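Local coordinates for uncharacterized protein AF_0924 (Archaeoglobus fulgidus, PDB 3DT5), which is of unknown function but is a predicted archaeal membrane protein whose C-terminal domain, the part described, holds a calcium ion in this crystal, at residues L30-V38 with E124-Y132; G59-F70 with Q93-E104. All coordinates share one frame; numbering follows the deposited sequence. Where two conformers were deposited one is given.

Contact 1: L30-V38 with E124-Y132; sequences LIKAFSSYV and EKPDWLIGY
Phe34 and Leu129 are joined by the one direct backbone hydrogen bond between the segments, Leu129 N to Phe34 O at 2.7 Å and nearly straight (176°), and the CA atoms of Ser35 and Trp128 approach to 5.1 Å. The same carbonyl receives a CA-H...O contact from Trp128, whose ring also turns its edge to Phe34 O. A water spans the neighbouring pair of carbonyls, giving one proton to Ser35 O and the other to Asp127 O. Leu129, at the centre of an inverse gamma turn, lays CD1 against Ser35 O and, 3.7 Å from Tyr37 CD1, at the edge of the tyrosine ring. On the other flank Ile130 CG2 meets the edge of the Phe34 ring, 3.7 Å from Phe34 CD1. Ser35 packs by its methylene: CB rests 3.6 Å from Pro126 CG and also touches Trp128 CZ3. With chi1 at 71°, OG turns back between the backbone N and the carbonyl carbon and donates to Ile31 O (2.7 Å), on the face of that carbonyl opposite Phe34 N. A glycine at Ser35 would probably open a gap beside Pro126 and Trp128 and leave Ile31 O without its second donor. Trp128 NE1 is hydrogen-bonded to Asp99 of helix 88-116, which probably fixes the turn of the indole. Helix 16-35 is thus tied to the run leading into strand 130-131 by one backbone hydrogen bond and a water bridge, with small apolar contacts on both flanks; both polar links use backbone atoms and so probably rest more on the chain path than on side-chain identity.

Contact 2: G59-F70 with Q93-E104; sequences GNNLLRVLPMHF and QWKEALDVLWEE
With chi1 at 180°, Leu62 swings CG to the side away from its backbone N and into a hole formed by Ala97, Val100, Leu101 and Glu104, while Glu104, extended beyond CG, brings its carboxylate to the start of helix 60-65. The axes of segments 60-65 and 93-104 run antiparallel (172°), 9.2 Å apart at closest approach. Leu62 CD1 touches Ala97 O and Leu62 CD2 lies 3.8 Å from Leu101 CD1, the two leucines side by side. The carboxylate accepts two backbone hydrogen bonds: Gly59 N, at the N-cap position, donates to Glu104 OE2 (3.0 Å) on the syn side, and Leu62 N to Glu104 OE1 (3.0 Å) from above the carboxylate plane. A water links OE1 to Asn61 N, and Tyr27 OH of helix 16-35 is hydrogen-bonded to both Glu104 OE2 and Gly59 N. Val65 CG2 packs on Val100 CG2 (3.9 Å), and a second water joins Val65 O to Gln93 O. Beyond the helix, Pro67 CG sits over one face of the Trp94 indole, 3.6 Å from the centroid of its five-membered ring, a CH-pi contact, while Pro67 CD touches Ala97 CB. Phe70 approaches the opposite face edge-on, the planes at 74°, and Phe34 of helix 16-35 also stacks against that side; Trp94 NE1 is buried without a polar partner. The contact has two characters: at one end a carboxylate faces the helix N-terminus, whose dipole and N-H groups would probably stabilise its negative charge; at the other a CH-pi contact and an edge-to-face pair seat residues 67-70 on Trp94.

Contact 1 lies mainly at the surface and contact 2 is partly buried, and the difference shows in their chemistry. The first, joining a helix end to an extended run, is mainly backbone-mediated with light apolar packing; the second is dominated by side chains, which set helix 60-65 and the loop after it against helix 88-116. Helix 88-116 is common ground, since Asp99 on it forms a salt bridge with Lys125 of contact 1. Phe34 of contact 1 also meets Phe70 of contact 2 edge-to-face, so that one aromatic cluster continues across both. Along the chain, both segments of contact 2 fall between those of contact 1.

Contact 1: L30-V38 with E124-Y132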
loop_
_atom_site.group_PDB
_atom_site.type_symbol
_atom_site.label_atom_id
_atom_site.label_comp_id
_atom_site.label_asym_id
_atom_site.label_seq_id
_atom_site.Cartn_x
_atom_site.Cartn_y
_atom_site.Cartn_z
ATOM N N LEU A 30 -3.933 -0.486 -1.292
ATOM C CA LEU A 30 -2.994 -0.390 -0.158
ATOM C C LEU A 30 -2.332 1.006 -0.148
ATOM O O LEU A 30 -2.151 1.630 0.941
ATOM C CB LEU A 30 -1.888 -1.463 -0.296
ATOM C CG LEU A 30 -0.973 -1.592 0.945
ATOM C CD1 LEU A 30 -1.820 -1.901 2.223
ATOM C CD2 LEU A 30 0.028 -2.738 0.682
ATOM N N ILE A 31 -1.961 1.489 -1.344
ATOM C CA ILE A 31 -1.440 2.873 -1.457
ATOM C C ILE A 31 -2.456 3.901 -0.874
ATOM O O ILE A 31 -2.069 4.785 -0.064
ATOM C CB ILE A 31 -0.982 3.231 -2.926
ATOM C CG1 ILE A 31 0.258 2.397 -3.306
ATOM C CG2 ILE A 31 -0.647 4.744 -3.055
ATOM C CD1 ILE A 31 0.581 2.398 -4.831
ATOM N N LYS A 32 -3.709 3.842 -1.318
ATOM C CA LYS A 32 -4.762 4.717 -0.770
ATOM C C LYS A 32 -4.924 4.623 0.748
ATOM O O LYS A 32 -5.089 5.625 1.407
ATOM C CB LYS A 32 -6.088 4.455 -1.461
ATOM C CG LYS A 32 -6.048 5.050 -2.876
ATOM C CD LYS A 32 -7.397 5.421 -3.411
ATOM C CE LYS A 32 -8.031 4.252 -4.122
ATOM N NZ LYS A 32 -8.836 4.603 -5.367
ATOM N N ALA A 33 -4.920 3.423 1.301
ATOM C CA ALA A 33 -5.044 3.246 2.759
ATOM C C ALA A 33 -3.998 4.023 3.537
ATOM O O ALA A 33 -4.254 4.407 4.680
ATOM C CB ALA A 33 -4.952 1.711 3.140
ATOM N N PHE A 34 -2.813 4.208 2.952
ATOM C CA PHE A 34 -1.720 4.922 3.649
ATOM C C PHE A 34 -1.429 6.323 3.122
ATOM O O PHE A 34 -0.493 6.958 3.578
ATOM C CB PHE A 34 -0.452 4.048 3.635
ATOM C CG PHE A 34 -0.562 2.885 4.592
ATOM C CD1 PHE A 34 -0.275 3.067 5.940
ATOM C CD2 PHE A 34 -1.041 1.650 4.160
ATOM C CE1 PHE A 34 -0.404 1.980 6.848
ATOM C CE2 PHE A 34 -1.176 0.574 5.060
ATOM C CZ PHE A 34 -0.859 0.762 6.403
ATOM N N SER A 35 -2.245 6.801 2.185
ATOM C CA SER A 35 -1.994 8.107 1.590
ATOM C C SER A 35 -3.237 8.972 1.313
ATOM O O SER A 35 -3.118 10.184 1.132
ATOM C CB SER A 35 -1.158 7.950 0.316
ATOM O OG SER A 35 -1.908 7.366 -0.723
ATOM N N SER A 36 -4.415 8.376 1.270
ATOM C CA SER A 36 -5.586 9.175 1.021
ATOM C C SER A 36 -6.378 9.344 2.343
ATOM O O SER A 36 -6.226 8.556 3.279
ATOM C CB SER A 36 -6.392 8.576 -0.134
ATOM O OG SER A 36 -7.549 7.930 0.314
ATOM N N TYR A 37 -7.166 10.397 2.457
ATOM C CA TYR A 37 -7.859 10.673 3.732
ATOM C C TYR A 37 -9.022 9.735 4.077
ATOM O O TYR A 37 -9.539 9.754 5.205
ATOM C CB TYR A 37 -8.352 12.117 3.743
ATOM C CG TYR A 37 -7.242 13.119 3.839
ATOM C CD1 TYR A 37 -5.960 12.732 4.211
ATOM C CD2 TYR A 37 -7.477 14.474 3.585
ATOM C CE1 TYR A 37 -4.931 13.648 4.314
ATOM C CE2 TYR A 37 -6.442 15.406 3.686
ATOM C CZ TYR A 37 -5.178 14.972 4.060
ATOM O OH TYR A 37 -4.142 15.858 4.146
ATOM N N VAL A 38 -9.425 8.913 3.121
ATOM C CA VAL A 38 -10.493 7.922 3.307
ATOM C C VAL A 38 -10.196 6.943 4.450
ATOM O O VAL A 38 -9.120 6.378 4.537
ATOM C CB VAL A 38 -10.734 7.147 2.003
ATOM C CG1 VAL A 38 -11.722 6.006 2.220
ATOM C CG2 VAL A 38 -11.260 8.122 0.896
ATOM N N GLU A 124 2.783 11.191 -9.192
ATOM C CA GLU A 124 3.789 11.659 -8.232
ATOM C C GLU A 124 3.646 10.860 -6.931
ATOM O O GLU A 124 2.571 10.438 -6.593
ATOM C CB GLU A 124 3.581 13.143 -7.940
ATOM C CG GLU A 124 3.710 14.024 -9.191
ATOM C CD GLU A 124 5.154 14.113 -9.701
ATOM O OE1 GLU A 124 5.541 13.341 -10.627
ATOM O OE2 GLU A 124 5.911 14.972 -9.181
ATOM N N LYS A 125 4.738 10.641 -6.214
ATOM C CA LYS A 125 4.668 9.844 -4.993
ATOM C C LYS A 125 3.935 10.615 -3.897
ATOM O O LYS A 125 4.283 11.771 -3.648
ATOM C CB LYS A 125 6.074 9.517 -4.513
ATOM C CG LYS A 125 6.075 8.493 -3.364
ATOM C CD LYS A 125 7.509 8.179 -2.950
ATOM C CE LYS A 125 7.511 7.411 -1.635
ATOM N NZ LYS A 125 8.941 7.017 -1.432
ATOM N N PRO A 126 2.959 9.980 -3.206
ATOM C CA PRO A 126 2.324 10.766 -2.140
ATOM C C PRO A 126 3.119 10.746 -0.824
ATOM O O PRO A 126 4.054 9.927 -0.663
ATOM C CB PRO A 126 0.971 10.058 -1.943
ATOM C CG PRO A 126 1.283 8.626 -2.220
ATOM C CD PRO A 126 2.390 8.611 -3.296
ATOM N N ASP A 127 2.748 11.635 0.100
ATOM C CA ASP A 127 3.227 11.589 1.470
ATOM C C ASP A 127 2.515 10.433 2.154
ATOM O O ASP A 127 1.317 10.303 2.032
ATOM C CB ASP A 127 2.902 12.917 2.191
ATOM C CG ASP A 127 3.608 14.094 1.539
ATOM O OD1 ASP A 127 4.696 13.877 0.980
ATOM O OD2 ASP A 127 3.075 15.220 1.541
ATOM N N TRP A 128 3.255 9.613 2.891
ATOM C CA TRP A 128 2.642 8.527 3.665
ATOM C C TRP A 128 2.009 9.132 4.926
ATOM O O TRP A 128 2.633 9.974 5.597
ATOM C CB TRP A 128 3.694 7.497 4.025
ATOM C CG TRP A 128 4.331 6.892 2.802
ATOM C CD1 TRP A 128 5.668 6.785 2.535
ATOM C CD2 TRP A 128 3.637 6.319 1.680
ATOM N NE1 TRP A 128 5.857 6.153 1.314
ATOM C CE2 TRP A 128 4.626 5.859 0.770
ATOM C CE3 TRP A 128 2.282 6.102 1.375
ATOM C CZ2 TRP A 128 4.289 5.197 -0.429
ATOM C CZ3 TRP A 128 1.946 5.425 0.176
ATOM C CH2 TRP A 128 2.950 5.001 -0.706
ATOM N N LEU A 129 0.782 8.756 5.221
ATOM C CA LEU A 129 0.076 9.329 6.380
ATOM C C LEU A 129 0.376 8.461 7.630
ATOM O O LEU A 129 -0.507 7.770 8.160
ATOM C CB LEU A 129 -1.419 9.422 6.103
ATOM C CG LEU A 129 -1.772 10.416 4.972
ATOM C CD1 LEU A 129 -3.213 10.370 4.662
ATOM C CD2 LEU A 129 -1.375 11.881 5.255
ATOM N N ILE A 130 1.645 8.469 8.043
ATOM C CA ILE A 130 2.098 7.633 9.130
ATOM C C ILE A 130 2.944 8.465 10.109
ATOM O O ILE A 130 3.618 9.419 9.709
ATOM C CB ILE A 130 2.895 6.409 8.620
ATOM C CG1 ILE A 130 4.149 6.817 7.796
ATOM C CG2 ILE A 130 1.953 5.385 7.836
ATOM C CD1 ILE A 130 5.101 5.640 7.506
ATOM N N GLY A 131 2.926 8.084 11.381
ATOM C CA GLY A 131 3.689 8.822 12.421
ATOM C C GLY A 131 3.917 7.970 13.643
ATOM O O GLY A 131 3.281 6.935 13.803
ATOM N N TYR A 132 4.854 8.363 14.498
ATOM C CA TYR A 132 4.881 7.761 15.816
ATOM C C TYR A 132 5.162 8.766 16.948
ATOM O O TYR A 132 4.941 8.424 18.107
ATOM C CB TYR A 132 5.873 6.591 15.870
ATOM C CG TYR A 132 7.287 7.046 15.766
ATOM C CD1 TYR A 132 8.074 7.261 16.905
ATOM C CD2 TYR A 132 7.832 7.319 14.524
ATOM C CE1 TYR A 132 9.414 7.721 16.779
ATOM C CE2 TYR A 132 9.155 7.769 14.374
ATOM C CZ TYR A 132 9.938 7.969 15.486
ATOM O OH TYR A 132 11.222 8.416 15.290
HETATM O O HOH W 1 -0.906 11.637 1.418
#

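Contact 2: G59-F70 with Q93-E104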
loop_
_atom_site.group_PDB
_atom_site.type_symbol
_atom_site.label_atom_id
_atom_site.label_comp_id
_atom_site.label_asym_id
_atom_site.label_seq_id
_atom_site.Cartn_x
_atom_site.Cartn_y
_atom_site.Cartn_z
ATOM N N GLY A 59 4.701 -8.390 -5.636
ATOM C CA GLY A 59 5.997 -8.843 -6.157
ATOM C C GLY A 59 6.878 -9.392 -5.038
ATOM O O GLY A 59 6.650 -9.121 -3.842
ATOM N N ASN A 60 7.835 -10.230 -5.396
ATOM C CA ASN A 60 8.658 -10.901 -4.375
ATOM C C ASN A 60 9.469 -9.896 -3.562
ATOM O O ASN A 60 9.670 -10.132 -2.380
ATOM C CB ASN A 60 9.603 -11.951 -5.026
ATOM C CG ASN A 60 8.851 -13.210 -5.503
ATOM O OD1 ASN A 60 7.603 -13.183 -5.612
ATOM N ND2 ASN A 60 9.594 -14.331 -5.744
ATOM N N ASN A 61 9.883 -8.757 -4.176
ATOM C CA ASN A 61 10.697 -7.754 -3.463
ATOM C C ASN A 61 9.869 -7.188 -2.283
ATOM O O ASN A 61 10.343 -7.097 -1.142
ATOM C CB ASN A 61 11.079 -6.535 -4.329
ATOM C CG ASN A 61 11.978 -6.866 -5.464
ATOM O OD1 ASN A 61 12.459 -7.973 -5.585
ATOM N ND2 ASN A 61 12.210 -5.856 -6.346
ATOM N N LEU A 62 8.643 -6.788 -2.577
ATOM C CA LEU A 62 7.742 -6.281 -1.540
ATOM C C LEU A 62 7.398 -7.323 -0.464
ATOM O O LEU A 62 7.398 -6.993 0.722
ATOM C CB LEU A 62 6.426 -5.737 -2.195
ATOM C CG LEU A 62 5.419 -5.186 -1.170
ATOM C CD1 LEU A 62 6.009 -4.028 -0.288
ATOM C CD2 LEU A 62 4.162 -4.723 -1.893
ATOM N N LEU A 63 7.146 -8.575 -0.862
ATOM C CA LEU A 63 6.836 -9.618 0.118
ATOM C C LEU A 63 7.971 -9.769 1.118
ATOM O O LEU A 63 7.724 -10.115 2.267
ATOM C CB LEU A 63 6.542 -10.958 -0.578
ATOM C CG LEU A 63 5.263 -10.885 -1.414
ATOM C CD1 LEU A 63 5.083 -12.227 -2.102
ATOM C CD2 LEU A 63 4.056 -10.668 -0.453
ATOM N N ARG A 64 9.222 -9.551 0.702
ATOM C CA ARG A 64 10.338 -9.605 1.666
ATOM C C ARG A 64 10.183 -8.672 2.867
ATOM O O ARG A 64 10.680 -8.970 3.955
ATOM C CB ARG A 64 11.670 -9.342 0.959
ATOM C CG ARG A 64 12.062 -10.663 0.271
ATOM C CD ARG A 64 13.135 -10.592 -0.684
ATOM N NE ARG A 64 13.649 -11.953 -0.753
ATOM C CZ ARG A 64 14.379 -12.447 -1.745
ATOM N NH1 ARG A 64 14.679 -11.698 -2.803
ATOM N NH2 ARG A 64 14.814 -13.706 -1.668
ATOM N N VAL A 65 9.569 -7.514 2.639
ATOM C CA VAL A 65 9.554 -6.459 3.664
ATOM C C VAL A 65 8.159 -6.129 4.152
ATOM O O VAL A 65 8.011 -5.429 5.148
ATOM C CB VAL A 65 10.280 -5.118 3.188
ATOM C CG1 VAL A 65 11.778 -5.387 2.873
ATOM C CG2 VAL A 65 9.589 -4.535 1.964
ATOM N N LEU A 66 7.119 -6.623 3.478
ATOM C CA LEU A 66 5.758 -6.210 3.838
ATOM C C LEU A 66 5.359 -6.883 5.166
ATOM O O LEU A 66 5.426 -8.127 5.250
ATOM C CB LEU A 66 4.765 -6.629 2.731
ATOM C CG LEU A 66 3.279 -6.263 2.917
ATOM C CD1 LEU A 66 3.089 -4.707 2.839
ATOM C CD2 LEU A 66 2.444 -7.003 1.830
ATOM N N PRO A 67 4.989 -6.097 6.214
ATOM C CA PRO A 67 4.595 -6.714 7.480
ATOM C C PRO A 67 3.358 -7.630 7.315
ATOM O O PRO A 67 2.557 -7.462 6.378
ATOM C CB PRO A 67 4.199 -5.495 8.368
ATOM C CG PRO A 67 5.020 -4.321 7.767
ATOM C CD PRO A 67 4.918 -4.622 6.283
HETATM N N MSE A 68 3.242 -8.591 8.230
HETATM C CA MSE A 68 2.149 -9.564 8.250
HETATM C C MSE A 68 0.948 -9.076 9.048
HETATM O O MSE A 68 -0.156 -9.588 8.898
HETATM C CB MSE A 68 2.629 -10.822 8.984
HETATM C CG MSE A 68 2.068 -12.076 8.406
HETATM SE SE MSE A 68 3.045 -12.356 6.756
HETATM C CE MSE A 68 4.735 -11.420 7.161
ATOM N N HIS A 69 1.196 -8.132 9.939
ATOM C CA HIS A 69 0.227 -7.696 10.934
ATOM C C HIS A 69 0.171 -6.183 10.946
ATOM O O HIS A 69 1.175 -5.534 10.715
ATOM C CB HIS A 69 0.622 -8.170 12.333
ATOM C CG HIS A 69 0.666 -9.657 12.485
ATOM N ND1 HIS A 69 -0.465 -10.442 12.470
ATOM C CD2 HIS A 69 1.707 -10.509 12.659
ATOM C CE1 HIS A 69 -0.126 -11.713 12.617
ATOM N NE2 HIS A 69 1.188 -11.784 12.721
ATOM N N PHE A 70 -0.988 -5.608 11.232
ATOM C CA PHE A 70 -1.095 -4.141 11.211
ATOM C C PHE A 70 -2.063 -3.603 12.288
ATOM O O PHE A 70 -1.740 -2.617 12.958
ATOM C CB PHE A 70 -1.565 -3.633 9.838
ATOM C CG PHE A 70 -1.875 -2.150 9.830
ATOM C CD1 PHE A 70 -0.839 -1.219 9.887
ATOM C CD2 PHE A 70 -3.199 -1.699 9.836
ATOM C CE1 PHE A 70 -1.127 0.167 9.918
ATOM C CE2 PHE A 70 -3.484 -0.313 9.872
ATOM C CZ PHE A 70 -2.427 0.597 9.906
ATOM N N GLN A 93 9.280 -0.153 9.892
ATOM C CA GLN A 93 8.973 -1.305 8.985
ATOM C C GLN A 93 7.991 -0.868 7.909
ATOM O O GLN A 93 8.184 -1.150 6.734
ATOM C CB GLN A 93 8.293 -2.470 9.712
ATOM C CG GLN A 93 9.147 -3.199 10.684
ATOM C CD GLN A 93 8.846 -4.691 10.694
ATOM O OE1 GLN A 93 7.687 -5.119 10.522
ATOM N NE2 GLN A 93 9.905 -5.500 10.873
ATOM N N TRP A 94 6.941 -0.175 8.332
ATOM C CA TRP A 94 5.920 0.285 7.391
ATOM C C TRP A 94 6.435 1.360 6.478
ATOM O O TRP A 94 6.113 1.353 5.291
ATOM C CB TRP A 94 4.614 0.741 8.108
ATOM C CG TRP A 94 3.729 -0.417 8.334
ATOM C CD1 TRP A 94 3.638 -1.174 9.456
ATOM C CD2 TRP A 94 2.872 -1.040 7.348
ATOM N NE1 TRP A 94 2.780 -2.215 9.243
ATOM C CE2 TRP A 94 2.293 -2.163 7.959
ATOM C CE3 TRP A 94 2.582 -0.770 5.997
ATOM C CZ2 TRP A 94 1.398 -3.020 7.282
ATOM C CZ3 TRP A 94 1.680 -1.642 5.313
ATOM C CH2 TRP A 94 1.102 -2.731 5.969
ATOM N N LYS A 95 7.250 2.289 6.983
ATOM C CA LYS A 95 7.785 3.299 6.065
ATOM C C LYS A 95 8.620 2.648 4.929
ATOM O O LYS A 95 8.496 2.977 3.757
ATOM C CB LYS A 95 8.623 4.318 6.830
ATOM C CG LYS A 95 8.988 5.514 5.935
ATOM C CD LYS A 95 10.309 6.178 6.327
ATOM C CE LYS A 95 11.053 6.613 5.037
ATOM N NZ LYS A 95 12.499 6.925 5.330
ATOM N N GLU A 96 9.481 1.716 5.311
ATOM C CA GLU A 96 10.302 0.970 4.370
ATOM C C GLU A 96 9.425 0.187 3.363
ATOM O O GLU A 96 9.673 0.189 2.154
ATOM C CB GLU A 96 11.186 0.046 5.196
ATOM C CG GLU A 96 11.879 -1.023 4.457
ATOM C CD GLU A 96 12.923 -1.732 5.344
ATOM O OE1 GLU A 96 13.466 -1.095 6.302
ATOM O OE2 GLU A 96 13.200 -2.923 5.063
ATOM N N ALA A 97 8.404 -0.493 3.868
ATOM C CA ALA A 97 7.542 -1.296 2.997
ATOM C C ALA A 97 6.720 -0.429 2.048
ATOM O O ALA A 97 6.551 -0.816 0.892
ATOM C CB ALA A 97 6.640 -2.224 3.812
ATOM N N LEU A 98 6.195 0.703 2.533
ATOM C CA LEU A 98 5.431 1.610 1.668
ATOM C C LEU A 98 6.291 2.144 0.524
ATOM O O LEU A 98 5.811 2.251 -0.608
ATOM C CB LEU A 98 4.787 2.779 2.461
ATOM C CG LEU A 98 3.678 2.307 3.416
ATOM C CD1 LEU A 98 3.277 3.444 4.372
ATOM C CD2 LEU A 98 2.492 1.861 2.611
ATOM N N ASP A 99 7.549 2.432 0.813
ATOM C CA ASP A 99 8.482 2.918 -0.239
ATOM C C ASP A 99 8.724 1.835 -1.301
ATOM O O ASP A 99 8.723 2.117 -2.520
ATOM C CB ASP A 99 9.780 3.386 0.383
ATOM C CG ASP A 99 9.659 4.787 1.045
ATOM O OD1 ASP A 99 8.722 5.590 0.701
ATOM O OD2 ASP A 99 10.539 5.083 1.893
ATOM N N VAL A 100 8.913 0.590 -0.837
ATOM C CA VAL A 100 8.980 -0.564 -1.767
ATOM C C VAL A 100 7.668 -0.773 -2.542
ATOM O O VAL A 100 7.705 -1.020 -3.740
ATOM C CB VAL A 100 9.395 -1.893 -1.060
ATOM C CG1 VAL A 100 9.418 -3.050 -2.060
ATOM C CG2 VAL A 100 10.803 -1.732 -0.455
ATOM N N LEU A 101 6.528 -0.701 -1.859
ATOM C CA LEU A 101 5.227 -0.774 -2.523
ATOM C C LEU A 101 5.092 0.252 -3.672
ATOM O O LEU A 101 4.614 -0.054 -4.785
ATOM C CB LEU A 101 4.145 -0.505 -1.468
ATOM C CG LEU A 101 2.670 -0.302 -1.919
ATOM C CD1 LEU A 101 2.113 -1.612 -2.393
ATOM C CD2 LEU A 101 1.844 0.231 -0.694
ATOM N N TRP A 102 5.516 1.489 -3.396
ATOM C CA TRP A 102 5.437 2.543 -4.397
ATOM C C TRP A 102 6.354 2.200 -5.589
ATOM O O TRP A 102 5.950 2.275 -6.752
ATOM C CB TRP A 102 5.829 3.904 -3.800
ATOM C CG TRP A 102 5.683 4.984 -4.858
ATOM C CD1 TRP A 102 6.698 5.613 -5.582
ATOM C CD2 TRP A 102 4.450 5.486 -5.373
ATOM N NE1 TRP A 102 6.131 6.504 -6.482
ATOM C CE2 TRP A 102 4.766 6.450 -6.371
ATOM C CE3 TRP A 102 3.100 5.264 -5.048
ATOM C CZ2 TRP A 102 3.776 7.150 -7.072
ATOM C CZ3 TRP A 102 2.114 5.970 -5.760
ATOM C CH2 TRP A 102 2.466 6.900 -6.747
ATOM N N GLU A 103 7.600 1.812 -5.336
ATOM C CA GLU A 103 8.480 1.416 -6.454
ATOM C C GLU A 103 7.869 0.273 -7.289
ATOM O O GLU A 103 7.885 0.308 -8.546
ATOM C CB GLU A 103 9.886 1.071 -5.955
ATOM C CG GLU A 103 10.639 2.266 -5.306
ATOM C CD GLU A 103 10.679 3.552 -6.163
ATOM O OE1 GLU A 103 10.389 4.669 -5.640
ATOM O OE2 GLU A 103 11.019 3.457 -7.364
ATOM N N GLU A 104 7.346 -0.752 -6.623
ATOM C CA GLU A 104 6.702 -1.869 -7.376
ATOM C C GLU A 104 5.520 -1.381 -8.186
ATOM O O GLU A 104 5.337 -1.780 -9.314
ATOM C CB GLU A 104 6.165 -2.991 -6.483
ATOM C CG GLU A 104 7.233 -3.876 -5.933
ATOM C CD GLU A 104 6.735 -5.227 -5.494
ATOM O OE1 GLU A 104 7.644 -6.049 -5.266
ATOM O OE2 GLU A 104 5.504 -5.510 -5.304
HETATM O O HOH W 2 9.275 -7.410 -6.788
HETATM O O HOH W 3 9.601 -3.474 6.261
#